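Local coordinates for L-asparaginase I (Vibrio cholerae, PDB 2OCD), which probably catalyses the hydrolysis of L-asparagine to L-aspartate and ammonium, as a homotetramer of the asparaginase 1 family, at residues M238-F243 / V266-L271; V245-Q250 / Y284-A289; R160-H165 / S173-P178. One frame throughout, in Å; residues are numbered along the deposited sequence.

Contact 1. Residues M238-F243 / V266-L271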
loop_
_atom_site.group_PDB
_atom_site.type_symbol
_atom_site.label_atom_id
_atom_site.label_comp_id
_atom_site.label_asym_id
_atom_site.label_seq_id
_atom_site.Cartn_x
_atom_site.Cartn_y
_atom_site.Cartn_z
HETATM N N MSE B 238 37.113 -3.442 -0.645
HETATM C CA MSE B 238 36.594 -2.114 -0.882
HETATM C C MSE B 238 35.232 -2.199 -1.567
HETATM O O MSE B 238 35.108 -2.631 -2.719
HETATM C CB MSE B 238 37.597 -1.398 -1.787
HETATM C CG MSE B 238 37.099 -0.173 -2.595
HETATM SE SE MSE B 238 36.964 1.381 -1.469
HETATM C CE MSE B 238 38.354 0.943 -0.114
ATOM N N ILE B 239 34.209 -1.774 -0.864
ATOM C CA ILE B 239 32.867 -1.667 -1.431
ATOM C C ILE B 239 32.609 -0.218 -1.903
ATOM O O ILE B 239 32.722 0.733 -1.163
ATOM C CB ILE B 239 31.777 -2.116 -0.418
ATOM C CG1 ILE B 239 32.034 -3.556 0.018
ATOM C CG2 ILE B 239 30.366 -2.009 -1.018
ATOM C CD1 ILE B 239 31.106 -3.995 1.160
ATOM N N LEU B 240 32.221 -0.099 -3.161
ATOM C CA LEU B 240 31.995 1.173 -3.794
ATOM C C LEU B 240 30.519 1.354 -3.979
ATOM O O LEU B 240 29.962 0.622 -4.748
ATOM C CB LEU B 240 32.641 1.102 -5.135
ATOM C CG LEU B 240 33.390 2.283 -5.660
ATOM C CD1 LEU B 240 34.523 2.644 -4.693
ATOM C CD2 LEU B 240 33.871 1.780 -7.049
ATOM N N LEU B 241 29.894 2.292 -3.247
ATOM C CA LEU B 241 28.464 2.548 -3.356
ATOM C C LEU B 241 28.322 3.666 -4.407
ATOM O O LEU B 241 28.695 4.832 -4.183
ATOM C CB LEU B 241 27.844 2.917 -1.992
ATOM C CG LEU B 241 28.173 2.063 -0.737
ATOM C CD1 LEU B 241 27.955 2.769 0.635
ATOM C CD2 LEU B 241 27.437 0.701 -0.733
ATOM N N THR B 242 27.814 3.304 -5.576
ATOM C CA THR B 242 27.757 4.229 -6.706
ATOM C C THR B 242 26.309 4.638 -6.986
ATOM O O THR B 242 25.387 4.125 -6.328
ATOM C CB THR B 242 28.378 3.608 -7.957
ATOM O OG1 THR B 242 27.627 2.459 -8.332
ATOM C CG2 THR B 242 29.881 3.211 -7.729
ATOM N N PHE B 243 26.123 5.534 -7.967
ATOM C CA PHE B 243 24.768 6.005 -8.378
ATOM C C PHE B 243 23.989 5.149 -9.370
ATOM O O PHE B 243 24.531 4.489 -10.263
ATOM C CB PHE B 243 24.820 7.396 -8.994
ATOM C CG PHE B 243 25.801 8.321 -8.327
ATOM C CD1 PHE B 243 25.594 8.756 -7.043
ATOM C CD2 PHE B 243 26.919 8.755 -8.996
ATOM C CE1 PHE B 243 26.488 9.614 -6.434
ATOM C CE2 PHE B 243 27.781 9.630 -8.393
ATOM C CZ PHE B 243 27.554 10.064 -7.114
ATOM N N VAL B 266 43.674 -5.730 -4.147
ATOM C CA VAL B 266 42.544 -5.280 -3.340
ATOM C C VAL B 266 41.262 -5.549 -4.117
ATOM O O VAL B 266 41.108 -5.079 -5.227
ATOM C CB VAL B 266 42.604 -3.747 -3.055
ATOM C CG1 VAL B 266 41.318 -3.252 -2.327
ATOM C CG2 VAL B 266 43.873 -3.349 -2.302
ATOM N N ILE B 267 40.315 -6.279 -3.549
ATOM C CA ILE B 267 39.043 -6.509 -4.263
ATOM C C ILE B 267 38.138 -5.267 -4.198
ATOM O O ILE B 267 38.043 -4.593 -3.168
ATOM C CB ILE B 267 38.322 -7.772 -3.754
ATOM C CG1 ILE B 267 38.896 -9.009 -4.448
ATOM C CG2 ILE B 267 36.885 -7.687 -4.065
ATOM C CD1 ILE B 267 38.961 -10.176 -3.559
ATOM N N VAL B 268 37.512 -4.951 -5.323
ATOM C CA VAL B 268 36.803 -3.726 -5.457
ATOM C C VAL B 268 35.436 -4.043 -6.083
ATOM O O VAL B 268 35.330 -4.415 -7.262
ATOM C CB VAL B 268 37.626 -2.692 -6.251
ATOM C CG1 VAL B 268 36.831 -1.347 -6.389
ATOM C CG2 VAL B 268 39.002 -2.439 -5.573
ATOM N N VAL B 269 34.393 -3.934 -5.263
ATOM C CA VAL B 269 33.081 -4.403 -5.636
ATOM C C VAL B 269 32.198 -3.188 -5.723
ATOM O O VAL B 269 32.274 -2.286 -4.887
ATOM C CB VAL B 269 32.527 -5.422 -4.604
ATOM C CG1 VAL B 269 32.449 -4.820 -3.231
ATOM C CG2 VAL B 269 31.138 -6.013 -5.039
ATOM N N ASN B 270 31.393 -3.154 -6.772
ATOM C CA ASN B 270 30.570 -2.019 -7.033
ATOM C C ASN B 270 29.114 -2.345 -6.661
ATOM O O ASN B 270 28.521 -3.161 -7.330
ATOM C CB ASN B 270 30.736 -1.647 -8.523
ATOM C CG ASN B 270 29.779 -0.536 -8.985
ATOM O OD1 ASN B 270 29.130 0.174 -8.151
ATOM N ND2 ASN B 270 29.674 -0.385 -10.305
ATOM N N LEU B 271 28.569 -1.744 -5.595
ATOM C CA LEU B 271 27.134 -1.836 -5.285
ATOM C C LEU B 271 26.426 -0.515 -5.538
ATOM O O LEU B 271 27.047 0.518 -5.495
ATOM C CB LEU B 271 26.899 -2.109 -3.830
ATOM C CG LEU B 271 27.433 -3.322 -3.099
ATOM C CD1 LEU B 271 26.699 -3.355 -1.758
ATOM C CD2 LEU B 271 27.182 -4.613 -3.858
#
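Ile239 and Val269 lie side by side and point the same way from two adjacent parallel strands, CG1 of Ile239 resting 3.5 Å from CG1 of Val269. The Val269 methyl gets there because its CG1 sits between the backbone N and the carbonyl carbon (chi1 59°). The other branch of Ile239 serves Leu271: its CG2 lies 3.8 Å from Leu271 CG, the two side chains crossing obliquely. On the other face of the sheet selenomethionine Met238 runs alongside Val268, its CG 4.0 Å from Val268 CG1, before the chain bends and its end leads away from the neighbouring strand.

At the C-terminal end of the pair the contact turns polar. Thr242 and Asn270 meet at about a right angle, and the Thr242 hydroxyl OG1 donates to Asn270 OD1 at 2.7 Å, in the amide plane and on a lone pair. CG of Asn270 is anti to the backbone N (chi1 173°), and from there OD1 reaches Thr242; its ND2 bonds to the backbone O of Gly246, so both ends of this buried amide are engaged.

Between the side chains the backbones are laced by hydrogen bonds such as Leu240 N to Val269 O (2.8 Å) and Thr242 N to Leu271 O (2.9 Å). Leu307 and Leu310 of helix 303-315 cover Ile239, and Met327 of helix 320-327 covers Val269. Strands 237-242 and 267-272, whose short segments are twisted by 26° against each other, are the central pair of a four-stranded parallel sheet and, with helix 252-263, form a beta-alpha-beta unit of the C-terminal asparaginase domain.

Contact 2. Residues V245-Q250 / Y284-A289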
loop_
_atom_site.group_PDB
_atom_site.type_symbol
_atom_site.label_atom_id
_atom_site.label_comp_id
_atom_site.label_asym_id
_atom_site.label_seq_id
_atom_site.Cartn_x
_atom_site.Cartn_y
_atom_site.Cartn_z
ATOM N N VAL B 245 22.522 2.827 -11.617
ATOM C CA VAL B 245 22.759 1.438 -12.038
ATOM C C VAL B 245 24.236 1.054 -11.988
ATOM O O VAL B 245 24.652 -0.018 -12.457
ATOM C CB VAL B 245 22.124 1.201 -13.430
ATOM C CG1 VAL B 245 22.716 0.044 -14.055
ATOM C CG2 VAL B 245 20.580 0.990 -13.288
ATOM N N GLY B 246 25.027 1.923 -11.394
ATOM C CA GLY B 246 26.372 1.569 -11.027
ATOM C C GLY B 246 27.385 2.519 -11.615
ATOM O O GLY B 246 28.433 2.081 -12.081
ATOM N N ASN B 247 27.062 3.809 -11.595
ATOM C CA ASN B 247 27.825 4.806 -12.312
ATOM C C ASN B 247 28.730 5.591 -11.386
ATOM O O ASN B 247 28.263 6.119 -10.359
ATOM C CB ASN B 247 26.875 5.783 -12.977
ATOM C CG ASN B 247 26.226 5.214 -14.186
ATOM O OD1 ASN B 247 26.910 4.720 -15.080
ATOM N ND2 ASN B 247 24.893 5.265 -14.239
ATOM N N ALA B 248 30.003 5.699 -11.769
ATOM C CA ALA B 248 30.958 6.550 -11.059
ATOM C C ALA B 248 31.303 7.839 -11.822
ATOM O O ALA B 248 31.120 7.931 -13.019
ATOM C CB ALA B 248 32.234 5.784 -10.766
ATOM N N PRO B 249 31.822 8.841 -11.101
ATOM C CA PRO B 249 32.388 10.085 -11.618
ATOM C C PRO B 249 33.290 10.024 -12.852
ATOM O O PRO B 249 33.393 11.039 -13.561
ATOM C CB PRO B 249 33.198 10.603 -10.430
ATOM C CG PRO B 249 32.382 10.211 -9.281
ATOM C CD PRO B 249 31.834 8.844 -9.625
ATOM N N GLN B 250 33.952 8.901 -13.102
ATOM C CA GLN B 250 34.853 8.838 -14.257
ATOM C C GLN B 250 35.897 9.985 -14.281
ATOM O O GLN B 250 36.319 10.405 -15.344
ATOM C CB GLN B 250 34.063 8.819 -15.592
ATOM C CG GLN B 250 33.866 10.186 -16.236
ATOM C CD GLN B 250 33.016 10.174 -17.522
ATOM O OE1 GLN B 250 31.861 9.670 -17.557
ATOM N NE2 GLN B 250 33.571 10.792 -18.587
ATOM N N TYR B 284 26.847 -1.432 -22.044
ATOM C CA TYR B 284 25.855 -0.430 -22.488
ATOM C C TYR B 284 25.370 0.468 -21.321
ATOM O O TYR B 284 25.472 1.673 -21.430
ATOM C CB TYR B 284 24.625 -1.032 -23.217
ATOM C CG TYR B 284 24.905 -1.671 -24.572
ATOM C CD1 TYR B 284 25.777 -1.089 -25.488
ATOM C CD2 TYR B 284 24.287 -2.868 -24.933
ATOM C CE1 TYR B 284 26.034 -1.691 -26.730
ATOM C CE2 TYR B 284 24.536 -3.480 -26.168
ATOM C CZ TYR B 284 25.399 -2.882 -27.058
ATOM O OH TYR B 284 25.626 -3.477 -28.257
ATOM N N ALA B 285 24.867 -0.101 -20.214
ATOM C CA ALA B 285 24.281 0.743 -19.188
ATOM C C ALA B 285 25.280 1.799 -18.652
ATOM O O ALA B 285 24.964 3.004 -18.670
ATOM C CB ALA B 285 23.676 -0.061 -18.068
ATOM N N THR B 286 26.456 1.378 -18.184
ATOM C CA THR B 286 27.378 2.316 -17.523
ATOM C C THR B 286 28.699 2.600 -18.255
ATOM O O THR B 286 29.499 3.414 -17.759
ATOM C CB THR B 286 27.777 1.791 -16.144
ATOM O OG1 THR B 286 28.639 0.654 -16.312
ATOM C CG2 THR B 286 26.521 1.468 -15.283
ATOM N N GLY B 287 28.929 1.947 -19.410
ATOM C CA GLY B 287 30.275 1.838 -20.000
ATOM C C GLY B 287 31.169 0.845 -19.236
ATOM O O GLY B 287 30.693 0.072 -18.389
ATOM N N CYS B 288 32.469 0.897 -19.516
ATOM C CA CYS B 288 33.430 -0.052 -18.976
ATOM C C CYS B 288 34.576 0.589 -18.224
ATOM O O CYS B 288 35.559 -0.095 -17.933
ATOM C CB CYS B 288 34.047 -0.856 -20.122
ATOM S SG CYS B 288 32.890 -1.386 -21.333
ATOM N N ALA B 289 34.480 1.889 -17.935
ATOM C CA ALA B 289 35.580 2.621 -17.248
ATOM C C ALA B 289 35.977 1.824 -16.035
ATOM O O ALA B 289 37.163 1.595 -15.770
ATOM C CB ALA B 289 35.138 4.028 -16.809
#
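A G1 beta bulge, in which Gly246 and Asn247 both face Phe243, shapes the loop that meets Thr286 of the 284-289 loop. Gly246 has the positive phi (125°) that suits glycine, since at these backbone angles a side-chain carbon would collide with the carbonyl O of Val245. Asn247 meets Thr286 through its amide oxygen: OD1 lies 3.2 Å from Thr286 CB and 3.3 Å from its CG2, touching carbon rather than the hydroxyl. That hydroxyl is turned back into its own loop, where OG1 donates to Gly287 O at 3.0 Å, tilted 32° from the carbonyl plane. Methyl CG2, anti to the carbonyl carbon, also rests 3.7 Å from Val245 O. Beside it, Val245 CG1 meets Ala285 CB at 4.1 Å, a small apolar contact near the surface.

The amide nitrogen of Asn247 makes a weak hydrogen bond to Asp92 of a second subunit, a predicted substrate-binding residue, so this loop borders the subunit interface. Within the chain, segment 245-250 leads from strand 237-242 into helix 252-263, while 284-289 follows strand 276-277 and runs through Cys288, the N-cap, into the first residue of helix 289-292.

Contact 3. Residues R160-H165 / S173-P178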
loop_
_atom_site.group_PDB
_atom_site.type_symbol
_atom_site.label_atom_id
_atom_site.label_comp_id
_atom_site.label_asym_id
_atom_site.label_seq_id
_atom_site.Cartn_x
_atom_site.Cartn_y
_atom_site.Cartn_z
ATOM N N ARG B 160 19.391 -11.414 2.035
ATOM C CA ARG B 160 18.703 -10.363 1.247
ATOM C C ARG B 160 18.104 -9.210 2.095
ATOM O O ARG B 160 17.429 -8.302 1.547
ATOM C CB ARG B 160 17.588 -10.943 0.413
ATOM C CG ARG B 160 18.059 -11.980 -0.529
ATOM C CD ARG B 160 18.782 -11.340 -1.663
ATOM N NE ARG B 160 18.587 -12.091 -2.896
ATOM C CZ ARG B 160 18.655 -11.549 -4.097
ATOM N NH1 ARG B 160 18.926 -10.249 -4.223
ATOM N NH2 ARG B 160 18.453 -12.313 -5.163
ATOM N N SER B 161 18.422 -9.205 3.392
ATOM C CA SER B 161 17.708 -8.367 4.331
ATOM C C SER B 161 18.440 -7.144 4.768
ATOM O O SER B 161 19.643 -7.113 4.792
ATOM C CB SER B 161 17.304 -9.199 5.567
ATOM O OG SER B 161 16.183 -10.019 5.215
ATOM N N ARG B 162 17.689 -6.124 5.116
ATOM C CA ARG B 162 18.249 -5.064 5.898
ATOM C C ARG B 162 17.236 -4.303 6.715
ATOM O O ARG B 162 16.056 -4.333 6.435
ATOM C CB ARG B 162 19.087 -4.128 5.051
ATOM C CG ARG B 162 18.500 -3.713 3.707
ATOM C CD ARG B 162 19.591 -3.632 2.626
ATOM N NE ARG B 162 20.007 -2.265 2.291
ATOM C CZ ARG B 162 20.729 -1.431 3.051
ATOM N NH1 ARG B 162 21.160 -1.750 4.284
ATOM N NH2 ARG B 162 21.012 -0.230 2.560
ATOM N N LYS B 163 17.753 -3.648 7.751
ATOM C CA LYS B 163 16.967 -2.806 8.626
ATOM C C LYS B 163 16.696 -1.486 7.942
ATOM O O LYS B 163 17.544 -0.608 7.860
ATOM C CB LYS B 163 17.648 -2.580 9.974
ATOM C CG LYS B 163 16.699 -1.999 11.053
ATOM C CD LYS B 163 17.231 -2.295 12.453
ATOM C CE LYS B 163 16.737 -1.342 13.527
ATOM N NZ LYS B 163 17.678 -1.341 14.717
ATOM N N SER B 164 15.469 -1.375 7.475
ATOM C CA SER B 164 15.031 -0.277 6.644
ATOM C C SER B 164 14.494 0.851 7.510
ATOM O O SER B 164 14.568 2.031 7.111
ATOM C CB SER B 164 13.925 -0.789 5.720
ATOM O OG SER B 164 12.911 -1.439 6.469
ATOM N N HIS B 165 13.966 0.495 8.686
ATOM C CA HIS B 165 13.324 1.488 9.544
ATOM C C HIS B 165 13.737 1.292 11.005
ATOM O O HIS B 165 13.839 0.155 11.480
ATOM C CB HIS B 165 11.798 1.420 9.377
ATOM C CG HIS B 165 11.066 2.655 9.821
ATOM N ND1 HIS B 165 10.033 3.202 9.091
ATOM C CD2 HIS B 165 11.182 3.422 10.937
ATOM C CE1 HIS B 165 9.551 4.255 9.731
ATOM N NE2 HIS B 165 10.233 4.412 10.853
ATOM N N SER B 173 13.256 -5.152 5.480
ATOM C CA SER B 173 12.843 -5.551 4.110
ATOM C C SER B 173 13.965 -6.248 3.339
ATOM O O SER B 173 15.166 -6.104 3.672
ATOM C CB SER B 173 12.511 -4.320 3.309
ATOM O OG SER B 173 13.607 -3.462 3.479
ATOM N N SER B 174 13.564 -7.001 2.312
ATOM C CA SER B 174 14.475 -7.481 1.326
ATOM C C SER B 174 14.082 -6.802 0.063
ATOM O O SER B 174 13.244 -7.265 -0.648
ATOM C CB SER B 174 14.459 -9.021 1.194
ATOM O OG SER B 174 13.232 -9.630 1.479
ATOM N N PRO B 175 14.696 -5.676 -0.232
ATOM C CA PRO B 175 14.142 -4.851 -1.322
ATOM C C PRO B 175 14.167 -5.524 -2.681
ATOM O O PRO B 175 13.306 -5.256 -3.515
ATOM C CB PRO B 175 15.076 -3.624 -1.353
ATOM C CG PRO B 175 15.831 -3.678 -0.053
ATOM C CD PRO B 175 15.928 -5.102 0.335
ATOM N N ASN B 176 15.158 -6.386 -2.879
ATOM C CA ASN B 176 15.443 -7.021 -4.156
ATOM C C ASN B 176 15.001 -8.517 -4.266
ATOM O O ASN B 176 15.219 -9.149 -5.298
ATOM C CB ASN B 176 16.953 -6.845 -4.441
ATOM C CG ASN B 176 17.335 -5.385 -4.779
ATOM O OD1 ASN B 176 16.665 -4.731 -5.577
ATOM N ND2 ASN B 176 18.423 -4.898 -4.207
ATOM N N LEU B 177 14.372 -9.063 -3.216
ATOM C CA LEU B 177 13.822 -10.416 -3.224
ATOM C C LEU B 177 12.499 -10.410 -2.450
ATOM O O LEU B 177 12.440 -9.897 -1.349
ATOM C CB LEU B 177 14.808 -11.392 -2.577
ATOM C CG LEU B 177 14.899 -12.910 -2.906
ATOM C CD1 LEU B 177 14.197 -13.764 -1.868
ATOM C CD2 LEU B 177 14.426 -13.213 -4.353
ATOM N N PRO B 178 11.416 -10.940 -3.028
ATOM C CA PRO B 178 10.197 -11.046 -2.221
ATOM C C PRO B 178 10.392 -11.959 -1.056
ATOM O O PRO B 178 11.175 -12.879 -1.160
ATOM C CB PRO B 178 9.197 -11.698 -3.165
ATOM C CG PRO B 178 9.698 -11.366 -4.542
ATOM C CD PRO B 178 11.202 -11.416 -4.412
HETATM O O HOH W 1 17.067 -7.832 -0.811
#
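Arg160 CG stands anti to the carbonyl carbon (chi1 -59°), and further bends at chi2 and chi3 carry the chain past Leu177, which it crosses at about a right angle. Leu177 CG in turn is anti to its backbone N (chi1 -153°), and this carbon comes 3.8 Å from Arg160 NE. Leu177 CB lies 3.9 Å above one face of the guanidinium, offset toward its rim. Arg160 NH1 approaches Asn176 CB at 3.9 Å, with the guanidinium and amide planes 50° apart. Polar partners of this arginine lie elsewhere, in a weak hydrogen bond from NE to Gly333 O and a weak, long ion pair with Asp300.

Nearer the backbone, Arg160 CB packs on Ser174 CB, and Arg160 O accepts a CA-H...O contact from Ser174 CA. Ser174 opens a type I turn ending at Leu177; its OG donates to Leu177 O at 2.9 Å, a side-chain closure added to the weak turn bond from Leu177 N to Ser174 O. Next along, Arg162 and Ser173 form an antiparallel hydrogen-bonded pair, with Arg162 N to Ser173 O at 2.9 Å and Ser173 N to Arg162 O at 3.1 Å. Beyond that pair, Ser164 CB meets Ser173 OG at 3.5 Å.

Strands 162-166 and 171-173 thus make a two-stranded hairpin, with a classic bulge where Ser164 and His165 face Ala171. Lys163 reaches Thr91 and Asp92, predicted active-site and substrate-binding residues, while Arg162 forms a salt bridge with Glu304 of helix 303-315. The hairpin follows strand 154-157, the type I turn after it leads toward strand 181-183, and at His165 the pairing continues into a parallel strand of a second subunit.

How the contacts relate
From the N terminus, contact 3 comes first: residues 160-165 and 173-178 close a short hairpin in the N-terminal domain before either of the others opens. Contacts 1 and 2 follow in the C-terminal domain and cross, their segments alternating as 238-243, 245-250, 266-271 and 284-289. Contact 1 closes a strand-helix-strand loop, whereas contact 2 joins the loop leaving the first of those strands to a later surface loop. Their centres are about 12 Å apart and they touch through Thr242 on Asn247 and through the amide of Asn270 at Gly246. Contact 3 touches neither, its nearest atoms about 7 Å from contact 1, yet all three reach the second subunit.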